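PDB 4KH3: antigen 43 from Escherichia coli, which mediates bacterial clumping as a self-associating autotransporter adhesin, by a mechanism likened to molecular Velcro. Local coordinates for residues A[345-350]-A[357-362]; A[367-372]-A[391-396]; A[382-387]-A[399-404]; A[419-424]-A[439-444]. All blocks are in the same frame, centred on the assembly; numbering follows the deposited sequence.

From the N terminus, contact 1 comes first and closes a short hairpin loop between 345-350 and 357-362. The chain then turns back into strand 363-370, where Leu367 packs on Phe357 and Ile359 of contact 1. Contact 2 opens at 367-372 and contact 3 at 382-387. Contact 2 closes at 391-396 and contact 3 at 399-404, so the two loops cross. Contact 3 spans one coil of the beta-helix; contact 2 runs from one strand to a different one in the next coil. Contact 4 follows in series, between 419-424 and 439-444, one coil further on. Contacts 3 and 4 meet directly, for example through Gly402 N and Asp422 OD2. Contact 1 holds the hairpin together; contacts 2 to 4 tie the coils that follow.

Contact 1: residues A[345-350]-A[357-362]; sequences AAVSGT and FSIGGG
Val347 O takes the N-H of Ile359 at 2.8 Å, and the CA-H of Ser358 also lies close, with Ser358 CA 3.1 Å from the same oxygen. Val347 N returns a bond to Ile359 O at 2.9 Å, which is nearly straight at 169°. Gly349 and Phe357 form a second reciprocal pair. Phe357 N gives to Gly349 O at 3.0 Å, while the bond from Gly349 N to Phe357 O is longer at 3.3 Å. Between these two hydrogen-bonded pairs, Ser348 and Ser358 face each other as a non-hydrogen-bonded pair. The strands are antiparallel arms of a beta hairpin. It interrupts the parallel stacking of a beta-helix of the pectin lyase-like kind. The arm 346-350 pairs on its other edge with strand 327-333, and 356-360 pairs with strand 363-370.

Val347, Phe357 and Ile359 project from the same face of the hairpin. The Phe357 ring folds back over its partner strand, with CG lying between the backbone N and carbonyl carbon (chi1 64°). Gly349 CA sits over one ring face, 4.3 Å from the centroid, in a CH-pi contact. Val347 CG1 approaches the ring obliquely and reaches CE2 at 3.6 Å. Val347 and Ile359 lie side by side and point the same way, with Val347 CB 4.0 Å from Ile359 CG1. Ile322 and Leu367 extend this apolar face. At the open end of the hairpin, away from its turn, water 1 donates to Ala345 O and accepts from Gly362 N, bridging the two segments.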
loop_
_atom_site.group_PDB
_atom_site.type_symbol
_atom_site.label_atom_id
_atom_site.label_comp_id
_atom_site.label_asym_id
_atom_site.label_seq_id
_atom_site.Cartn_x
_atom_site.Cartn_y
_atom_site.Cartn_z
ATOM N N ALA A 345 2.179 -21.453 16.387
ATOM C CA ALA A 345 0.928 -21.235 15.687
ATOM C C ALA A 345 0.196 -22.555 15.493
ATOM O O ALA A 345 0.765 -23.622 15.682
ATOM C CB ALA A 345 1.180 -20.561 14.352
ATOM N N ALA A 346 -1.079 -22.471 15.136
ATOM C CA ALA A 346 -1.867 -23.649 14.817
ATOM C C ALA A 346 -2.279 -23.523 13.365
ATOM O O ALA A 346 -2.944 -22.556 12.986
ATOM C CB ALA A 346 -3.090 -23.735 15.709
ATOM N N VAL A 347 -1.846 -24.480 12.550
ATOM C CA VAL A 347 -2.058 -24.438 11.114
ATOM C C VAL A 347 -2.378 -25.833 10.580
ATOM O O VAL A 347 -1.763 -26.809 10.980
ATOM C CB VAL A 347 -0.807 -23.888 10.369
ATOM C CG1 VAL A 347 -1.042 -23.858 8.871
ATOM C CG2 VAL A 347 -0.447 -22.499 10.864
ATOM N N SER A 348 -3.351 -25.925 9.688
ATOM C CA SER A 348 -3.601 -27.165 8.971
ATOM C C SER A 348 -3.986 -26.794 7.549
ATOM O O SER A 348 -4.703 -25.814 7.323
ATOM C CB SER A 348 -4.714 -27.991 9.636
ATOM O OG SER A 348 -5.882 -28.056 8.823
ATOM N N GLY A 349 -3.510 -27.571 6.585
ATOM C CA GLY A 349 -3.837 -27.302 5.203
ATOM C C GLY A 349 -3.148 -28.245 4.254
ATOM O O GLY A 349 -2.631 -29.282 4.662
ATOM N N THR A 350 -3.135 -27.882 2.977
ATOM C CA THR A 350 -2.507 -28.715 1.966
ATOM C C THR A 350 -1.542 -27.908 1.078
ATOM O O THR A 350 -1.879 -26.824 0.603
ATOM C CB THR A 350 -3.579 -29.452 1.112
ATOM O OG1 THR A 350 -4.526 -28.507 0.613
ATOM C CG2 THR A 350 -4.333 -30.468 1.954
ATOM N N PHE A 357 -0.143 -30.669 5.594
ATOM C CA PHE A 357 0.850 -30.210 6.551
ATOM C C PHE A 357 0.142 -29.662 7.775
ATOM O O PHE A 357 -1.061 -29.382 7.740
ATOM C CB PHE A 357 1.767 -29.158 5.924
ATOM C CG PHE A 357 1.061 -27.900 5.539
ATOM C CD1 PHE A 357 0.434 -27.792 4.314
ATOM C CD2 PHE A 357 1.013 -26.824 6.410
ATOM C CE1 PHE A 357 -0.224 -26.631 3.959
ATOM C CE2 PHE A 357 0.358 -25.663 6.057
ATOM C CZ PHE A 357 -0.258 -25.568 4.829
ATOM N N SER A 358 0.879 -29.501 8.862
ATOM C CA SER A 358 0.256 -29.020 10.085
ATOM C C SER A 358 1.255 -28.483 11.080
ATOM O O SER A 358 2.432 -28.847 11.072
ATOM C CB SER A 358 -0.574 -30.122 10.752
ATOM O OG SER A 358 0.267 -31.128 11.284
ATOM N N ILE A 359 0.760 -27.595 11.930
ATOM C CA ILE A 359 1.495 -27.109 13.071
ATOM C C ILE A 359 0.464 -27.117 14.184
ATOM O O ILE A 359 -0.685 -26.762 13.953
ATOM C CB ILE A 359 1.992 -25.677 12.854
ATOM C CG1 ILE A 359 2.671 -25.547 11.492
ATOM C CG2 ILE A 359 2.942 -25.256 13.978
ATOM C CD1 ILE A 359 3.286 -24.193 11.248
ATOM N N GLY A 360 0.860 -27.538 15.379
ATOM C CA GLY A 360 -0.067 -27.650 16.493
ATOM C C GLY A 360 0.601 -28.222 17.727
ATOM O O GLY A 360 1.334 -29.209 17.638
ATOM N N GLY A 361 0.363 -27.595 18.875
ATOM C CA GLY A 361 0.987 -28.009 20.119
ATOM C C GLY A 361 2.506 -28.076 20.030
ATOM O O GLY A 361 3.136 -28.972 20.607
ATOM N N GLY A 362 3.094 -27.138 19.293
ATOM C CA GLY A 362 4.536 -27.073 19.141
ATOM C C GLY A 362 5.128 -28.126 18.224
ATOM O O GLY A 362 6.341 -28.323 18.222
HETATM O O HOH W 1 1.767 -24.925 18.171
#

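Contact 2: residues A[367-372]-A[391-396]; sequences LMLEKG and GLFTAR
The bend at the end of strand 363-370 and the start of strand 392-395 belong to successive coils of the beta-helix. Here Leu369 and Glu370 meet Gly391 and Phe393. Gly391 N gives a weak hydrogen bond to Leu369 O at 3.3 Å, bent to 125° at the hydrogen. Gly391 has no side chain, and its CA comes 3.3 Å from Glu370 O. The backbone contact is thus close, although the polar link is slight.

The rest is side-chain packing. Leu369 CG is anti to its carbonyl carbon (chi1 -55°). Beyond it, the CD1 methyl touches the other strand at two points. It lies 3.7 Å from Leu392 O and 4.1 Å from Phe393 CD2. The leucine and the phenylalanine cross obliquely, with one methyl branch against one ring carbon. Phe375 of strand 374-377 packs on both Leu369 and Phe393, and its ring meets that of Phe393 with the planes at about 60°. Outside this pair, Glu370 OE1 accepts from Asn389 ND2. Leucine and phenylalanine side chains packed inside the coils, with the chain turning between its faces, are typical of the parallel beta-helix of the pectin lyase-like clan.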
loop_
_atom_site.group_PDB
_atom_site.type_symbol
_atom_site.label_atom_id
_atom_site.label_comp_id
_atom_site.label_asym_id
_atom_site.label_seq_id
_atom_site.Cartn_x
_atom_site.Cartn_y
_atom_site.Cartn_z
ATOM N N LEU A 367 5.896 -29.315 6.633
ATOM C CA LEU A 367 5.996 -27.955 6.110
ATOM C C LEU A 367 6.758 -27.917 4.795
ATOM O O LEU A 367 7.833 -28.502 4.674
ATOM C CB LEU A 367 6.717 -27.062 7.107
ATOM C CG LEU A 367 5.911 -26.733 8.347
ATOM C CD1 LEU A 367 6.691 -25.763 9.165
ATOM C CD2 LEU A 367 4.571 -26.155 7.960
ATOM N N MET A 368 6.192 -27.242 3.805
ATOM C CA MET A 368 6.894 -27.010 2.554
ATOM C C MET A 368 7.147 -25.523 2.451
ATOM O O MET A 368 6.207 -24.737 2.375
ATOM C CB MET A 368 6.072 -27.497 1.362
ATOM C CG MET A 368 6.570 -26.972 0.024
ATOM S SD MET A 368 8.233 -27.534 -0.407
ATOM C CE MET A 368 7.868 -29.180 -1.018
ATOM N N LEU A 369 8.412 -25.130 2.485
ATOM C CA LEU A 369 8.748 -23.711 2.448
ATOM C C LEU A 369 9.450 -23.310 1.141
ATOM O O LEU A 369 10.665 -23.449 1.015
ATOM C CB LEU A 369 9.597 -23.342 3.664
ATOM C CG LEU A 369 9.024 -23.688 5.047
ATOM C CD1 LEU A 369 10.106 -23.588 6.110
ATOM C CD2 LEU A 369 7.875 -22.774 5.408
ATOM N N GLU A 370 8.676 -22.823 0.171
ATOM C CA GLU A 370 9.226 -22.294 -1.078
ATOM C C GLU A 370 9.832 -20.901 -0.876
ATOM O O GLU A 370 9.748 -20.313 0.211
ATOM C CB GLU A 370 8.151 -22.206 -2.162
ATOM C CG GLU A 370 7.230 -23.412 -2.275
ATOM C CD GLU A 370 7.830 -24.535 -3.090
ATOM O OE1 GLU A 370 8.958 -24.376 -3.591
ATOM O OE2 GLU A 370 7.172 -25.584 -3.231
ATOM N N LYS A 371 10.449 -20.381 -1.933
ATOM C CA LYS A 371 11.056 -19.060 -1.886
ATOM C C LYS A 371 10.037 -18.022 -1.414
ATOM O O LYS A 371 8.918 -17.946 -1.933
ATOM C CB LYS A 371 11.639 -18.679 -3.254
ATOM C CG LYS A 371 12.387 -17.348 -3.248
ATOM C CD LYS A 371 13.335 -17.233 -4.441
ATOM C CE LYS A 371 14.246 -16.009 -4.329
ATOM N NZ LYS A 371 15.296 -15.993 -5.394
ATOM N N GLY A 372 10.418 -17.260 -0.395
ATOM C CA GLY A 372 9.531 -16.275 0.194
ATOM C C GLY A 372 8.936 -16.712 1.518
ATOM O O GLY A 372 8.720 -15.891 2.411
ATOM N N GLY A 391 13.233 -21.488 0.591
ATOM C CA GLY A 391 12.727 -20.690 1.693
ATOM C C GLY A 391 13.696 -20.484 2.848
ATOM O O GLY A 391 14.897 -20.754 2.745
ATOM N N LEU A 392 13.159 -19.989 3.958
ATOM C CA LEU A 392 13.942 -19.753 5.162
ATOM C C LEU A 392 13.351 -20.522 6.340
ATOM O O LEU A 392 12.143 -20.556 6.529
ATOM C CB LEU A 392 13.995 -18.256 5.480
ATOM C CG LEU A 392 14.618 -17.845 6.813
ATOM C CD1 LEU A 392 16.088 -18.250 6.872
ATOM C CD2 LEU A 392 14.454 -16.337 7.041
ATOM N N PHE A 393 14.221 -21.151 7.116
ATOM C CA PHE A 393 13.827 -21.832 8.336
ATOM C C PHE A 393 14.748 -21.311 9.410
ATOM O O PHE A 393 15.970 -21.386 9.277
ATOM C CB PHE A 393 14.014 -23.339 8.176
ATOM C CG PHE A 393 13.443 -24.158 9.301
ATOM C CD1 PHE A 393 13.923 -24.025 10.602
ATOM C CD2 PHE A 393 12.458 -25.095 9.050
ATOM C CE1 PHE A 393 13.414 -24.796 11.630
ATOM C CE2 PHE A 393 11.946 -25.869 10.074
ATOM C CZ PHE A 393 12.427 -25.719 11.366
ATOM N N THR A 394 14.158 -20.762 10.462
ATOM C CA THR A 394 14.912 -20.249 11.594
ATOM C C THR A 394 14.554 -21.077 12.822
ATOM O O THR A 394 13.385 -21.393 13.052
ATOM C CB THR A 394 14.584 -18.773 11.865
ATOM O OG1 THR A 394 14.817 -18.009 10.676
ATOM C CG2 THR A 394 15.449 -18.220 13.000
ATOM N N ALA A 395 15.563 -21.450 13.597
ATOM C CA ALA A 395 15.336 -22.222 14.806
ATOM C C ALA A 395 16.015 -21.548 15.996
ATOM O O ALA A 395 17.218 -21.310 15.977
ATOM C CB ALA A 395 15.832 -23.645 14.629
ATOM N N ARG A 396 15.232 -21.237 17.023
ATOM C CA ARG A 396 15.765 -20.624 18.231
ATOM C C ARG A 396 16.120 -21.713 19.237
ATOM O O ARG A 396 16.651 -21.446 20.316
ATOM C CB ARG A 396 14.749 -19.640 18.816
ATOM C CG ARG A 396 14.230 -18.635 17.791
ATOM C CD ARG A 396 13.909 -17.296 18.427
ATOM N NE ARG A 396 12.799 -17.398 19.368
ATOM C CZ ARG A 396 11.587 -16.897 19.153
ATOM N NH1 ARG A 396 11.328 -16.239 18.027
ATOM N NH2 ARG A 396 10.636 -17.044 20.068
#

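Contact 3: residues A[382-387]-A[399-404]; sequences TATDTT and TLAGTT
Ala383 and Thr399 begin a run of backbone hydrogen bonds between parallel strands, stacked in adjacent coils of the beta-helix. Ala383 N gives to Thr399 O, Ala401 N to Ala383 O, and Asp385 N to Ala401 O, each at 2.9 Å. After this the chain bends between two faces of the helix, at Asp385 (phi 62°) in one coil and Gly402 in the next.

One side chain takes part in the polar pairing. Asp385 OD1 accepts from Thr403 N at 2.8 Å, nearly straight at 172° and met almost head-on along the C-O bond. The same oxygen lies 3.4 Å from Gly402 CA.

Water adds a further bridge. Water 2 accepts from Thr386 N at 2.8 Å, gives a weak bond to Ala383 O, and shares a hydrogen bond with Thr404 OG1 at 2.7 Å.

Van der Waals contacts line both faces. Thr382 and Thr399 lie side by side, and Thr382 OG1 touches Thr399 CB at 3.7 Å. Thr384 OG1 meets Ala401 CB in the same way. On the other face, Ala383 CB faces Leu400 CD2, and Phe393 packs on both residues.

The chemistry implies that at the bend a carboxylate oxygen serves as the acceptor for the neighbouring coil's N-H. That bond would favour the charged form of Asp385.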
loop_
_atom_site.group_PDB
_atom_site.type_symbol
_atom_site.label_atom_id
_atom_site.label_comp_id
_atom_site.label_asym_id
_atom_site.label_seq_id
_atom_site.Cartn_x
_atom_site.Cartn_y
_atom_site.Cartn_z
ATOM N N THR A 382 9.258 -29.046 17.933
ATOM C CA THR A 382 9.751 -30.037 16.997
ATOM C C THR A 382 9.173 -29.819 15.595
ATOM O O THR A 382 7.971 -29.648 15.429
ATOM C CB THR A 382 9.402 -31.459 17.489
ATOM O OG1 THR A 382 10.176 -31.760 18.655
ATOM C CG2 THR A 382 9.668 -32.510 16.404
ATOM N N ALA A 383 10.039 -29.820 14.589
ATOM C CA ALA A 383 9.593 -29.771 13.206
ATOM C C ALA A 383 9.997 -31.061 12.510
ATOM O O ALA A 383 11.176 -31.415 12.483
ATOM C CB ALA A 383 10.189 -28.565 12.494
ATOM N N THR A 384 9.016 -31.749 11.939
ATOM C CA THR A 384 9.221 -33.077 11.385
ATOM C C THR A 384 8.954 -33.100 9.896
ATOM O O THR A 384 7.910 -32.643 9.443
ATOM C CB THR A 384 8.268 -34.097 12.062
ATOM O OG1 THR A 384 8.525 -34.120 13.469
ATOM C CG2 THR A 384 8.464 -35.500 11.494
ATOM N N ASP A 385 9.904 -33.643 9.139
ATOM C CA ASP A 385 9.759 -33.814 7.696
ATOM C C ASP A 385 9.601 -32.495 6.941
ATOM O O ASP A 385 8.932 -32.440 5.900
ATOM C CB ASP A 385 8.605 -34.768 7.369
ATOM C CG ASP A 385 8.923 -36.209 7.722
ATOM O OD1 ASP A 385 10.096 -36.608 7.593
ATOM O OD2 ASP A 385 8.006 -36.947 8.132
ATOM N N THR A 386 10.220 -31.436 7.459
ATOM C CA THR A 386 10.242 -30.165 6.750
ATOM C C THR A 386 11.026 -30.268 5.441
ATOM O O THR A 386 12.127 -30.832 5.403
ATOM C CB THR A 386 10.909 -29.080 7.574
ATOM O OG1 THR A 386 10.429 -29.128 8.924
ATOM C CG2 THR A 386 10.630 -27.718 6.960
ATOM N N THR A 387 10.446 -29.738 4.369
ATOM C CA THR A 387 11.193 -29.485 3.149
ATOM C C THR A 387 11.315 -27.973 2.978
ATOM O O THR A 387 10.303 -27.265 2.884
ATOM C CB THR A 387 10.501 -30.068 1.905
ATOM O OG1 THR A 387 10.429 -31.491 2.015
ATOM C CG2 THR A 387 11.295 -29.724 0.666
ATOM N N THR A 399 13.901 -29.163 17.945
ATOM C CA THR A 399 14.372 -30.398 17.334
ATOM C C THR A 399 13.894 -30.532 15.906
ATOM O O THR A 399 12.720 -30.300 15.617
ATOM C CB THR A 399 13.864 -31.640 18.110
ATOM O OG1 THR A 399 14.358 -31.614 19.455
ATOM C CG2 THR A 399 14.299 -32.933 17.421
ATOM N N LEU A 400 14.807 -30.925 15.022
ATOM C CA LEU A 400 14.462 -31.301 13.664
ATOM C C LEU A 400 14.317 -32.808 13.650
ATOM O O LEU A 400 15.144 -33.513 14.223
ATOM C CB LEU A 400 15.568 -30.875 12.694
ATOM C CG LEU A 400 15.847 -29.377 12.701
ATOM C CD1 LEU A 400 17.079 -29.034 11.866
ATOM C CD2 LEU A 400 14.609 -28.613 12.223
ATOM N N ALA A 401 13.275 -33.308 12.997
ATOM C CA ALA A 401 13.001 -34.736 13.020
ATOM C C ALA A 401 12.504 -35.234 11.670
ATOM O O ALA A 401 12.155 -34.438 10.794
ATOM C CB ALA A 401 12.008 -35.057 14.111
ATOM N N GLY A 402 12.470 -36.552 11.503
ATOM C CA GLY A 402 12.157 -37.136 10.208
ATOM C C GLY A 402 13.231 -36.767 9.201
ATOM O O GLY A 402 14.427 -36.790 9.498
ATOM N N THR A 403 12.810 -36.410 7.998
ATOM C CA THR A 403 13.759 -36.000 6.977
ATOM C C THR A 403 13.631 -34.502 6.718
ATOM O O THR A 403 12.663 -34.048 6.108
ATOM C CB THR A 403 13.544 -36.779 5.667
ATOM O OG1 THR A 403 13.669 -38.185 5.912
ATOM C CG2 THR A 403 14.571 -36.366 4.643
ATOM N N THR A 404 14.604 -33.743 7.210
ATOM C CA THR A 404 14.679 -32.308 6.975
ATOM C C THR A 404 15.471 -32.033 5.689
ATOM O O THR A 404 16.667 -32.303 5.609
ATOM C CB THR A 404 15.350 -31.597 8.156
ATOM O OG1 THR A 404 14.578 -31.817 9.344
ATOM C CG2 THR A 404 15.456 -30.106 7.896
HETATM O O HOH W 2 11.937 -31.232 9.720
HETATM O O HOH W 3 10.847 -39.006 7.324
HETATM O O HOH W 4 11.775 -33.490 3.925
#

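Contact 4: residues A[419-424]-A[439-444]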
loop_
_atom_site.group_PDB
_atom_site.type_symbol
_atom_site.label_atom_id
_atom_site.label_comp_id
_atom_site.label_asym_id
_atom_site.label_seq_id
_atom_site.Cartn_x
_atom_site.Cartn_y
_atom_site.Cartn_z
ATOM N N VAL A 419 18.519 -29.651 17.862
ATOM C CA VAL A 419 18.868 -31.056 17.930
ATOM C C VAL A 419 18.436 -31.767 16.660
ATOM O O VAL A 419 17.334 -31.549 16.166
ATOM C CB VAL A 419 18.169 -31.718 19.141
ATOM C CG1 VAL A 419 18.304 -33.238 19.101
ATOM C CG2 VAL A 419 18.719 -31.147 20.447
ATOM N N ASN A 420 19.307 -32.609 16.122
ATOM C CA ASN A 420 18.910 -33.517 15.052
ATOM C C ASN A 420 19.462 -34.925 15.287
ATOM O O ASN A 420 20.672 -35.120 15.426
ATOM C CB ASN A 420 19.355 -33.006 13.682
ATOM C CG ASN A 420 19.128 -34.026 12.588
ATOM O OD1 ASN A 420 18.056 -34.619 12.496
ATOM N ND2 ASN A 420 20.144 -34.254 11.763
ATOM N N ASN A 421 18.564 -35.898 15.336
ATOM C CA ASN A 421 18.942 -37.286 15.547
ATOM C C ASN A 421 18.498 -38.099 14.343
ATOM O O ASN A 421 18.747 -39.303 14.261
ATOM C CB ASN A 421 18.319 -37.838 16.841
ATOM C CG ASN A 421 18.883 -37.172 18.103
ATOM O OD1 ASN A 421 20.085 -36.934 18.217
ATOM N ND2 ASN A 421 18.008 -36.868 19.051
ATOM N N ASP A 422 17.831 -37.431 13.405
ATOM C CA ASP A 422 17.397 -38.086 12.179
ATOM C C ASP A 422 18.198 -37.577 10.982
ATOM O O ASP A 422 19.402 -37.370 11.081
ATOM C CB ASP A 422 15.895 -37.912 11.958
ATOM C CG ASP A 422 15.069 -38.353 13.161
ATOM O OD1 ASP A 422 15.637 -38.931 14.108
ATOM O OD2 ASP A 422 13.842 -38.127 13.158
ATOM N N THR A 423 17.535 -37.370 9.853
ATOM C CA THR A 423 18.256 -37.081 8.624
ATOM C C THR A 423 18.079 -35.653 8.097
ATOM O O THR A 423 16.979 -35.233 7.764
ATOM C CB THR A 423 17.852 -38.066 7.536
ATOM O OG1 THR A 423 18.130 -39.397 7.985
ATOM C CG2 THR A 423 18.617 -37.784 6.250
ATOM N N LEU A 424 19.180 -34.917 8.026
ATOM C CA LEU A 424 19.207 -33.624 7.354
ATOM C C LEU A 424 19.787 -33.834 5.956
ATOM O O LEU A 424 20.901 -34.325 5.813
ATOM C CB LEU A 424 20.066 -32.646 8.150
ATOM C CG LEU A 424 20.274 -31.247 7.572
ATOM C CD1 LEU A 424 18.937 -30.578 7.348
ATOM C CD2 LEU A 424 21.151 -30.399 8.493
ATOM N N THR A 439 23.238 -30.355 17.268
ATOM C CA THR A 439 23.858 -31.556 17.824
ATOM C C THR A 439 22.953 -32.761 17.674
ATOM O O THR A 439 21.832 -32.643 17.176
ATOM C CB THR A 439 24.179 -31.389 19.305
ATOM O OG1 THR A 439 22.967 -31.110 20.017
ATOM C CG2 THR A 439 25.152 -30.242 19.505
ATOM N N GLY A 440 23.451 -33.920 18.098
ATOM C CA GLY A 440 22.677 -35.148 18.062
ATOM C C GLY A 440 23.395 -36.322 17.427
ATOM O O GLY A 440 24.574 -36.245 17.107
ATOM N N ASN A 441 22.670 -37.419 17.245
ATOM C CA ASN A 441 23.226 -38.612 16.632
ATOM C C ASN A 441 22.717 -38.745 15.215
ATOM O O ASN A 441 22.779 -39.821 14.614
ATOM C CB ASN A 441 22.841 -39.857 17.437
ATOM C CG ASN A 441 22.988 -39.645 18.932
ATOM O OD1 ASN A 441 21.995 -39.628 19.663
ATOM N ND2 ASN A 441 24.228 -39.463 19.396
ATOM N N GLY A 442 22.199 -37.643 14.688
ATOM C CA GLY A 442 21.699 -37.627 13.329
ATOM C C GLY A 442 22.810 -37.554 12.302
ATOM O O GLY A 442 23.986 -37.366 12.634
ATOM N N SER A 443 22.435 -37.703 11.041
ATOM C CA SER A 443 23.404 -37.589 9.965
ATOM C C SER A 443 22.956 -36.570 8.917
ATOM O O SER A 443 21.756 -36.348 8.721
ATOM C CB SER A 443 23.657 -38.957 9.324
ATOM O OG SER A 443 22.488 -39.451 8.695
ATOM N N VAL A 444 23.932 -35.946 8.258
ATOM C CA VAL A 444 23.669 -35.058 7.132
ATOM C C VAL A 444 23.982 -35.778 5.817
ATOM O O VAL A 444 25.016 -36.443 5.704
ATOM C CB VAL A 444 24.519 -33.787 7.213
ATOM C CG1 VAL A 444 24.032 -32.768 6.190
ATOM C CG2 VAL A 444 24.495 -33.204 8.627
#
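Segments 419-424 and 439-444 run in parallel register at Val419 with Thr439, Thr423 with Ser443 and Leu424 with Val444, with a turn in between. Asn420 N gives to Thr439 O at 2.7 Å, almost straight at 175°. Beyond the turn, Ser443 N binds Asp422 O and Leu424 N binds Ser443 O. The bond from Gly442 N to Asn420 O is weak.

Two asparagines shape the turn. Asn421 CG is anti to its carbonyl carbon (chi1 -67°). Its OD1 accepts from Asn441 N at 2.8 Å, with the donor in the plane of the amide. The same oxygen is 3.2 Å from Gly440 CA. The Asn420 side chain holds its own turn and also reaches strand 458-461. Its OD1 accepts from Asp422 N at 3.0 Å in an Asx turn, with the donor well above the carbonyl plane. Asn420 ND2 bonds to Gln461 OE1 and only weakly to Asp422 O. On the apolar face, Val444 CG1 lies 3.5 Å from Leu424 O and 4.3 Å from Leu424 CG.

The contact joins two successive coils of the beta-helix at a turn between its strands. Strands 399-401 and 403-407 flank segment 419-424 on one side, where Asp422 OD2 accepts from Gly402 N. Leu424 also packs on Leu406 and Leu438, while strand 458-461 of the next coil meets Thr439 and Val444.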